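Local coordinates for protein oxidoreductase NdmD (Pseudomonas putida, PDB 6ICM) that oxidises NADH and passes the electrons to the N-demethylases NdmA and NdmB in caffeine degradation, this chain being its [2Fe-2S] ferredoxin-type domain, at residues D[1-12]-D[77-87]; D[38-46]-D[55-63]. One frame throughout, in Å; residues are numbered along the deposited sequence.

Contact 1. Residues D[1-12]-D[77-87]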
# COMPACT_ATOMS: atom_id res chain seq x y z
N GLU D 1 18.25 67.42 -21.76
CA GLU D 1 19.12 66.47 -21.06
C GLU D 1 19.04 66.68 -19.54
O GLU D 1 19.96 66.30 -18.80
CB GLU D 1 20.57 66.59 -21.57
CG GLU D 1 21.43 67.76 -21.03
CD GLU D 1 21.11 69.12 -21.65
OE1 GLU D 1 19.94 69.37 -22.01
OE2 GLU D 1 22.04 69.95 -21.77
N TYR D 2 17.94 67.28 -19.08
CA TYR D 2 17.68 67.50 -17.66
C TYR D 2 16.19 67.81 -17.50
O TYR D 2 15.61 68.48 -18.36
CB TYR D 2 18.55 68.63 -17.07
CG TYR D 2 18.76 69.86 -17.96
CD1 TYR D 2 17.72 70.75 -18.23
CD2 TYR D 2 20.02 70.14 -18.51
CE1 TYR D 2 17.92 71.89 -19.03
CE2 TYR D 2 20.23 71.27 -19.32
CZ TYR D 2 19.17 72.13 -19.58
OH TYR D 2 19.37 73.24 -20.37
N GLU D 3 15.59 67.32 -16.41
CA GLU D 3 14.16 67.50 -16.16
C GLU D 3 13.89 67.72 -14.67
O GLU D 3 14.56 67.14 -13.82
CB GLU D 3 13.33 66.29 -16.69
CG GLU D 3 14.05 64.91 -16.72
CD GLU D 3 13.12 63.73 -16.39
OE1 GLU D 3 11.93 63.96 -16.09
OE2 GLU D 3 13.58 62.56 -16.42
N VAL D 4 12.91 68.58 -14.38
CA VAL D 4 12.48 68.87 -13.00
C VAL D 4 11.18 68.09 -12.77
O VAL D 4 10.61 67.53 -13.69
CB VAL D 4 12.26 70.41 -12.77
CG1 VAL D 4 12.09 70.77 -11.30
CG2 VAL D 4 13.38 71.25 -13.37
N GLU D 5 10.68 68.12 -11.53
CA GLU D 5 9.34 67.58 -11.32
C GLU D 5 8.76 67.91 -9.94
O GLU D 5 9.49 68.02 -8.95
CB GLU D 5 9.35 66.08 -11.48
CG GLU D 5 9.95 65.44 -10.35
CD GLU D 5 10.60 64.17 -10.83
OE1 GLU D 5 10.42 63.84 -12.03
OE2 GLU D 5 11.35 63.51 -10.04
N LEU D 6 7.42 67.91 -9.89
CA LEU D 6 6.58 68.44 -8.81
C LEU D 6 5.74 67.30 -8.24
O LEU D 6 5.83 66.16 -8.71
CB LEU D 6 5.71 69.61 -9.37
CG LEU D 6 5.16 70.92 -8.77
CD1 LEU D 6 4.72 71.84 -9.92
CD2 LEU D 6 3.99 70.77 -7.77
N LYS D 7 4.91 67.59 -7.23
CA LYS D 7 3.99 66.60 -6.65
C LYS D 7 2.73 67.28 -6.08
O LYS D 7 2.63 68.50 -6.01
CB LYS D 7 4.65 65.79 -5.53
CG LYS D 7 6.06 65.31 -5.75
CD LYS D 7 6.07 63.92 -6.21
CE LYS D 7 7.24 63.23 -5.57
NZ LYS D 7 7.19 63.41 -4.09
N LYS D 8 1.77 66.45 -5.65
CA LYS D 8 0.74 66.87 -4.69
C LYS D 8 1.28 67.04 -3.27
O LYS D 8 0.50 67.37 -2.36
CB LYS D 8 -0.37 65.83 -4.60
CG LYS D 8 -0.04 64.72 -3.58
CD LYS D 8 -1.24 63.86 -3.22
CE LYS D 8 -1.61 62.85 -4.29
NZ LYS D 8 -2.65 61.94 -3.74
N THR D 9 2.56 66.76 -3.03
CA THR D 9 3.23 67.06 -1.77
C THR D 9 4.20 68.22 -1.94
O THR D 9 4.86 68.61 -0.98
CB THR D 9 3.98 65.81 -1.26
OG1 THR D 9 4.28 65.97 0.12
CG2 THR D 9 5.28 65.60 -2.03
N GLY D 10 4.28 68.78 -3.14
CA GLY D 10 4.97 70.01 -3.41
C GLY D 10 6.45 69.84 -3.63
O GLY D 10 7.07 70.68 -4.30
N GLN D 11 7.03 68.76 -3.10
CA GLN D 11 8.43 68.44 -3.27
C GLN D 11 8.85 68.52 -4.74
O GLN D 11 8.07 68.20 -5.64
CB GLN D 11 8.69 67.05 -2.72
CG GLN D 11 10.14 66.67 -2.57
CD GLN D 11 10.26 65.34 -1.84
OE1 GLN D 11 9.28 64.85 -1.25
NE2 GLN D 11 11.45 64.74 -1.89
N ILE D 12 10.08 68.94 -5.00
CA ILE D 12 10.49 69.17 -6.37
C ILE D 12 11.99 68.90 -6.44
O ILE D 12 12.74 69.24 -5.52
CB ILE D 12 10.06 70.59 -6.83
CG1 ILE D 12 10.61 70.96 -8.21
CG2 ILE D 12 10.40 71.65 -5.76
CD1 ILE D 12 9.96 72.20 -8.80
N ARG D 77 11.16 58.03 -19.31
CA ARG D 77 11.72 59.35 -19.04
C ARG D 77 10.75 60.43 -19.54
O ARG D 77 9.71 60.13 -20.14
CB ARG D 77 13.13 59.49 -19.65
CG ARG D 77 13.27 60.29 -20.97
CD ARG D 77 14.73 60.73 -21.22
NE ARG D 77 15.54 59.61 -21.71
CZ ARG D 77 15.68 59.26 -23.00
NH1 ARG D 77 15.11 59.97 -23.96
NH2 ARG D 77 16.43 58.20 -23.32
N CYS D 78 11.09 61.70 -19.28
CA CYS D 78 10.32 62.86 -19.70
C CYS D 78 11.14 63.73 -20.66
O CYS D 78 12.21 64.21 -20.27
CB CYS D 78 9.89 63.68 -18.48
SG CYS D 78 8.92 65.15 -18.85
N LYS D 79 10.64 63.94 -21.90
CA LYS D 79 11.27 64.81 -22.92
C LYS D 79 10.89 66.24 -22.76
O LYS D 79 11.59 67.12 -23.25
CB LYS D 79 10.86 64.49 -24.36
CG LYS D 79 11.54 63.32 -24.98
CD LYS D 79 10.50 62.51 -25.56
CE LYS D 79 9.96 61.95 -24.27
NZ LYS D 79 10.84 61.27 -23.51
N SER D 80 9.75 66.47 -22.16
CA SER D 80 9.43 67.80 -21.73
C SER D 80 10.49 68.20 -20.70
O SER D 80 11.45 67.45 -20.44
CB SER D 80 8.01 67.84 -21.17
OG SER D 80 7.84 68.97 -20.35
N LYS D 81 10.34 69.38 -20.13
CA LYS D 81 11.31 69.89 -19.18
C LYS D 81 10.84 69.73 -17.75
O LYS D 81 11.67 69.56 -16.84
CB LYS D 81 11.60 71.36 -19.49
CG LYS D 81 12.91 71.89 -18.91
CD LYS D 81 14.12 71.11 -19.41
CE LYS D 81 14.85 71.83 -20.55
NZ LYS D 81 15.95 71.00 -21.11
N LYS D 82 9.53 69.76 -17.52
CA LYS D 82 8.94 69.46 -16.23
C LYS D 82 7.95 68.31 -16.39
O LYS D 82 7.41 68.09 -17.48
CB LYS D 82 8.22 70.69 -15.64
CG LYS D 82 8.15 70.69 -14.12
CD LYS D 82 7.21 71.76 -13.58
CE LYS D 82 7.41 71.98 -12.08
NZ LYS D 82 8.65 72.76 -11.79
N ILE D 83 7.73 67.59 -15.29
CA ILE D 83 6.74 66.51 -15.23
C ILE D 83 6.18 66.48 -13.81
O ILE D 83 6.94 66.56 -12.85
CB ILE D 83 7.36 65.13 -15.60
CG1 ILE D 83 6.39 63.98 -15.27
CG2 ILE D 83 8.72 64.93 -14.94
CD1 ILE D 83 6.95 62.60 -15.54
N VAL D 84 4.87 66.39 -13.65
CA VAL D 84 4.29 66.37 -12.31
C VAL D 84 3.64 65.02 -12.05
O VAL D 84 2.73 64.61 -12.78
CB VAL D 84 3.29 67.51 -12.10
CG1 VAL D 84 2.85 67.54 -10.65
CG2 VAL D 84 3.92 68.82 -12.47
N LEU D 85 4.11 64.34 -11.02
CA LEU D 85 3.56 63.06 -10.59
C LEU D 85 2.61 63.28 -9.43
O LEU D 85 2.93 64.02 -8.50
CB LEU D 85 4.66 62.08 -10.18
CG LEU D 85 5.93 62.04 -11.02
CD1 LEU D 85 6.85 61.03 -10.39
CD2 LEU D 85 5.63 61.69 -12.45
N ASP D 86 1.47 62.60 -9.48
CA ASP D 86 0.38 62.82 -8.53
C ASP D 86 0.62 61.94 -7.30
O ASP D 86 -0.05 60.93 -7.05
CB ASP D 86 -0.94 62.55 -9.23
CG ASP D 86 -2.15 62.74 -8.33
OD1 ASP D 86 -2.03 63.42 -7.28
OD2 ASP D 86 -3.22 62.20 -8.69
N LEU D 87 1.63 62.35 -6.51
CA LEU D 87 2.06 61.61 -5.32
C LEU D 87 2.40 62.49 -4.12
O LEU D 87 2.88 63.61 -4.27
CB LEU D 87 3.27 60.72 -5.66
CG LEU D 87 3.00 59.40 -6.39
CD1 LEU D 87 4.28 58.86 -6.95
CD2 LEU D 87 2.35 58.36 -5.49
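Val4 and Lys81 open the pairing of two parallel strands, 3-6 and 82-85, with a firm backbone bond: Val4 N gives its hydrogen to Lys81 O at 2.9 Å and an N-H...O angle of 166°. Further along, the bonds are less secure. Val4 O and Leu6 O take only weak ones, from Ile83 N and Leu85 N, and Leu6 N lies 3.3 Å from Ile83 O, an oxygen whose position is uncertain, which leaves that bond doubtful. Glu3 turns its backbone to Val15 of strand 13-15, which makes 3-6 the central strand of the mixed sheet. Just after strand 3-6, Lys7 CA-H meets Leu85 O, and Thr9 N makes a weak bond to Leu87 O. Ahead of strand 82-85, Ser80 OG donates to Lys82 O in the carbonyl plane, on a lone pair.

On one face of the sheet Leu6 and Val84 run side by side, CB of Leu6 3.7 Å from CG2 of Val84. The chain of Lys82, its CG anti to the backbone N (chi1 -153°), passes across Leu6, with CE 3.5 Å from Leu6 CD1, and its NZ ends near Ile12 CD1. Lys81 NZ lies obliquely near the Tyr2 ring. Lys8 NZ and Asp86 OD1 form a long salt bridge of 3.9 Å, whereas Arg77 has its partner in Glu54. One firm backbone bond, followed by weaker ones and supplemented by the Leu6-Val84 contact, thus joins the beginning and end of this ferredoxin domain; Lys82 adds apolar cover over Leu6, and the charges contribute only loosely.

Contact 2. Residues D[38-46]-D[55-63]. With FES (Fe2/s2 (inorganic) cluster), chain K.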
# COMPACT_ATOMS: atom_id res chain seq x y z
N GLN D 38 13.64 46.59 -15.06
CA GLN D 38 13.33 46.78 -16.48
C GLN D 38 11.81 46.81 -16.63
O GLN D 38 11.08 46.49 -15.71
CB GLN D 38 13.96 45.69 -17.34
CG GLN D 38 15.28 45.15 -16.77
CD GLN D 38 15.09 43.91 -15.88
OE1 GLN D 38 14.14 43.83 -15.08
NE2 GLN D 38 15.98 42.92 -16.05
N GLY D 39 11.30 47.21 -17.80
CA GLY D 39 9.94 47.72 -17.74
C GLY D 39 8.79 46.74 -17.84
O GLY D 39 7.91 46.96 -18.68
N VAL D 40 8.73 45.71 -17.00
CA VAL D 40 7.78 44.63 -17.27
C VAL D 40 6.84 44.29 -16.12
O VAL D 40 5.67 43.98 -16.35
CB VAL D 40 8.50 43.36 -17.76
CG1 VAL D 40 9.05 42.51 -16.62
CG2 VAL D 40 7.57 42.55 -18.66
N CYS D 41 7.32 44.29 -14.88
CA CYS D 41 6.45 43.79 -13.81
C CYS D 41 5.31 44.77 -13.54
O CYS D 41 4.17 44.35 -13.28
CB CYS D 41 7.26 43.50 -12.54
SG CYS D 41 7.68 44.93 -11.48
N GLY D 42 5.60 46.08 -13.59
CA GLY D 42 4.60 47.11 -13.43
C GLY D 42 4.37 47.61 -12.02
O GLY D 42 3.43 48.39 -11.81
N THR D 43 5.18 47.19 -11.04
CA THR D 43 4.84 47.65 -9.69
C THR D 43 5.21 49.11 -9.51
O THR D 43 4.52 49.82 -8.78
CB THR D 43 5.50 46.78 -8.61
OG1 THR D 43 6.88 46.54 -8.90
CG2 THR D 43 4.76 45.45 -8.47
N CYS D 44 6.23 49.58 -10.20
CA CYS D 44 6.57 50.99 -10.11
C CYS D 44 5.61 51.87 -10.87
O CYS D 44 5.98 53.02 -11.08
CB CYS D 44 7.98 51.22 -10.64
SG CYS D 44 8.09 51.24 -12.44
N ILE D 45 4.42 51.46 -11.32
CA ILE D 45 3.59 52.38 -12.08
C ILE D 45 3.19 53.52 -11.17
O ILE D 45 2.87 53.32 -9.99
CB ILE D 45 2.38 51.66 -12.68
CG1 ILE D 45 1.75 52.54 -13.75
CG2 ILE D 45 1.33 51.38 -11.64
CD1 ILE D 45 0.48 51.96 -14.31
N THR D 46 3.33 54.73 -11.67
CA THR D 46 2.99 55.93 -10.92
C THR D 46 2.20 56.84 -11.85
O THR D 46 2.30 56.72 -13.08
CB THR D 46 4.23 56.66 -10.36
OG1 THR D 46 4.73 57.58 -11.32
CG2 THR D 46 5.33 55.69 -10.07
N HIS D 55 7.84 56.38 -23.29
CA HIS D 55 7.75 55.10 -22.61
C HIS D 55 8.73 54.13 -23.24
O HIS D 55 8.97 54.19 -24.43
CB HIS D 55 6.32 54.59 -22.66
CG HIS D 55 5.34 55.64 -22.29
ND1 HIS D 55 5.16 56.04 -20.99
CD2 HIS D 55 4.49 56.39 -23.04
CE1 HIS D 55 4.25 57.01 -20.95
NE2 HIS D 55 3.83 57.23 -22.18
N HIS D 56 9.38 53.33 -22.38
CA HIS D 56 10.28 52.24 -22.76
C HIS D 56 9.88 50.96 -22.06
O HIS D 56 10.69 50.05 -21.99
CB HIS D 56 11.73 52.55 -22.42
CG HIS D 56 12.23 53.81 -23.05
ND1 HIS D 56 13.00 54.71 -22.36
CD2 HIS D 56 12.09 54.31 -24.30
CE1 HIS D 56 13.30 55.73 -23.15
NE2 HIS D 56 12.76 55.51 -24.33
N ASP D 57 8.67 50.88 -21.53
CA ASP D 57 8.26 49.71 -20.78
C ASP D 57 7.56 48.72 -21.70
O ASP D 57 7.29 48.99 -22.87
CB ASP D 57 7.31 50.11 -19.65
CG ASP D 57 6.04 50.73 -20.18
OD1 ASP D 57 6.11 51.89 -20.63
OD2 ASP D 57 4.98 50.05 -20.17
N THR D 58 7.28 47.55 -21.13
CA THR D 58 6.49 46.52 -21.76
C THR D 58 5.36 46.10 -20.83
O THR D 58 4.98 44.93 -20.74
CB THR D 58 7.36 45.33 -22.17
OG1 THR D 58 8.11 44.84 -21.04
CG2 THR D 58 8.33 45.73 -23.31
N TYR D 59 4.81 47.07 -20.11
CA TYR D 59 3.66 46.86 -19.24
C TYR D 59 2.45 47.68 -19.65
O TYR D 59 1.32 47.19 -19.58
CB TYR D 59 4.03 47.19 -17.79
CG TYR D 59 2.88 47.07 -16.83
CD1 TYR D 59 2.47 45.83 -16.35
CD2 TYR D 59 2.20 48.19 -16.39
CE1 TYR D 59 1.39 45.71 -15.47
CE2 TYR D 59 1.14 48.09 -15.52
CZ TYR D 59 0.73 46.85 -15.06
OH TYR D 59 -0.34 46.78 -14.17
N LEU D 60 2.64 48.91 -20.09
CA LEU D 60 1.50 49.76 -20.37
C LEU D 60 0.98 49.53 -21.78
O LEU D 60 1.75 49.48 -22.74
CB LEU D 60 1.85 51.24 -20.19
CG LEU D 60 2.01 51.62 -18.72
CD1 LEU D 60 2.84 52.84 -18.59
CD2 LEU D 60 0.65 51.84 -18.05
N SER D 61 -0.35 49.44 -21.89
CA SER D 61 -1.02 49.33 -23.18
C SER D 61 -0.79 50.58 -24.00
O SER D 61 -0.71 51.68 -23.46
CB SER D 61 -2.52 49.10 -22.99
OG SER D 61 -3.17 50.30 -22.62
N LYS D 62 -0.72 50.41 -25.33
CA LYS D 62 -0.53 51.56 -26.22
C LYS D 62 -1.47 52.71 -25.86
O LYS D 62 -1.06 53.88 -25.85
CB LYS D 62 -0.73 51.15 -27.69
CG LYS D 62 0.07 49.90 -28.17
CD LYS D 62 1.57 50.18 -28.45
CE LYS D 62 2.47 49.68 -27.29
NZ LYS D 62 3.94 49.89 -27.53
N LYS D 63 -2.72 52.41 -25.51
CA LYS D 63 -3.66 53.47 -25.13
C LYS D 63 -3.28 54.10 -23.80
O LYS D 63 -3.39 55.32 -23.63
CB LYS D 63 -5.08 52.93 -25.06
CG LYS D 63 -6.09 53.87 -24.42
CD LYS D 63 -7.48 53.28 -24.52
CE LYS D 63 -8.56 54.34 -24.50
NZ LYS D 63 -9.72 53.90 -25.34
FE1 FES K . 8.80 46.63 -12.57
FE2 FES K . 9.32 49.52 -13.34
S1 FES K . 9.83 48.30 -11.60
S2 FES K . 8.30 47.83 -14.32
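The Tyr59 ring receives Gly42 on one face: Gly42 CA sits over the ring centre in a CH-pi contact, 3.8 Å from the centroid and 9° off the normal. At the ring edge, near its plane, lies Ile45 CD1, 4.1 Å from Tyr59 CE2, and the same methyl meets Leu60 CD2 at 3.7 Å. With CG anti to the backbone N (chi1 177°), the ring is carried across to the cluster loop, while a basic side chain of another protein chain makes a cation-pi contact with it. Replacing Tyr59 by an alanine would take away the ring, and is likely to leave Gly42 uncovered, a gap beside Ile45 and that basic side chain without its aromatic partner.

Gly39 O is gripped twice from one face of its carbonyl plane, by Thr58 N at 2.6 Å and by Thr58 OG1 from well above the plane. Behind this, Asp57 OD2 accepts from both Tyr59 N and Leu60 N, an Asx turn and Asx motif that fix the loop bearing the ring. In segment 38-46, Cys41 SG binds the iron FE1 at 2.3 Å and Cys44 SG the iron FE2, and Cys36 and Cys74 complete the four-cysteine [2Fe-2S] site of a plant-type ferredoxin fold.

The two contacts illustrate how one small ferredoxin domain divides its work between sheet and cofactor loop. Contact 2 is nested along the chain inside the loop that contact 1 closes, and the two lie on opposite sides of the domain centre, their own centres about 18 Å apart. Contact 1 is only partly buried and pairs two short strands through backbone bonds that are mostly weak, with exposed lysines at its margin. Contact 2 is buried, joins irregular loops, and relies on a shared carbonyl, an Asx turn and one aromatic ring next to the metal site. They share no strand or helix, yet they meet: Leu85 and Leu87 pack on Thr46, and Arg77 on His56.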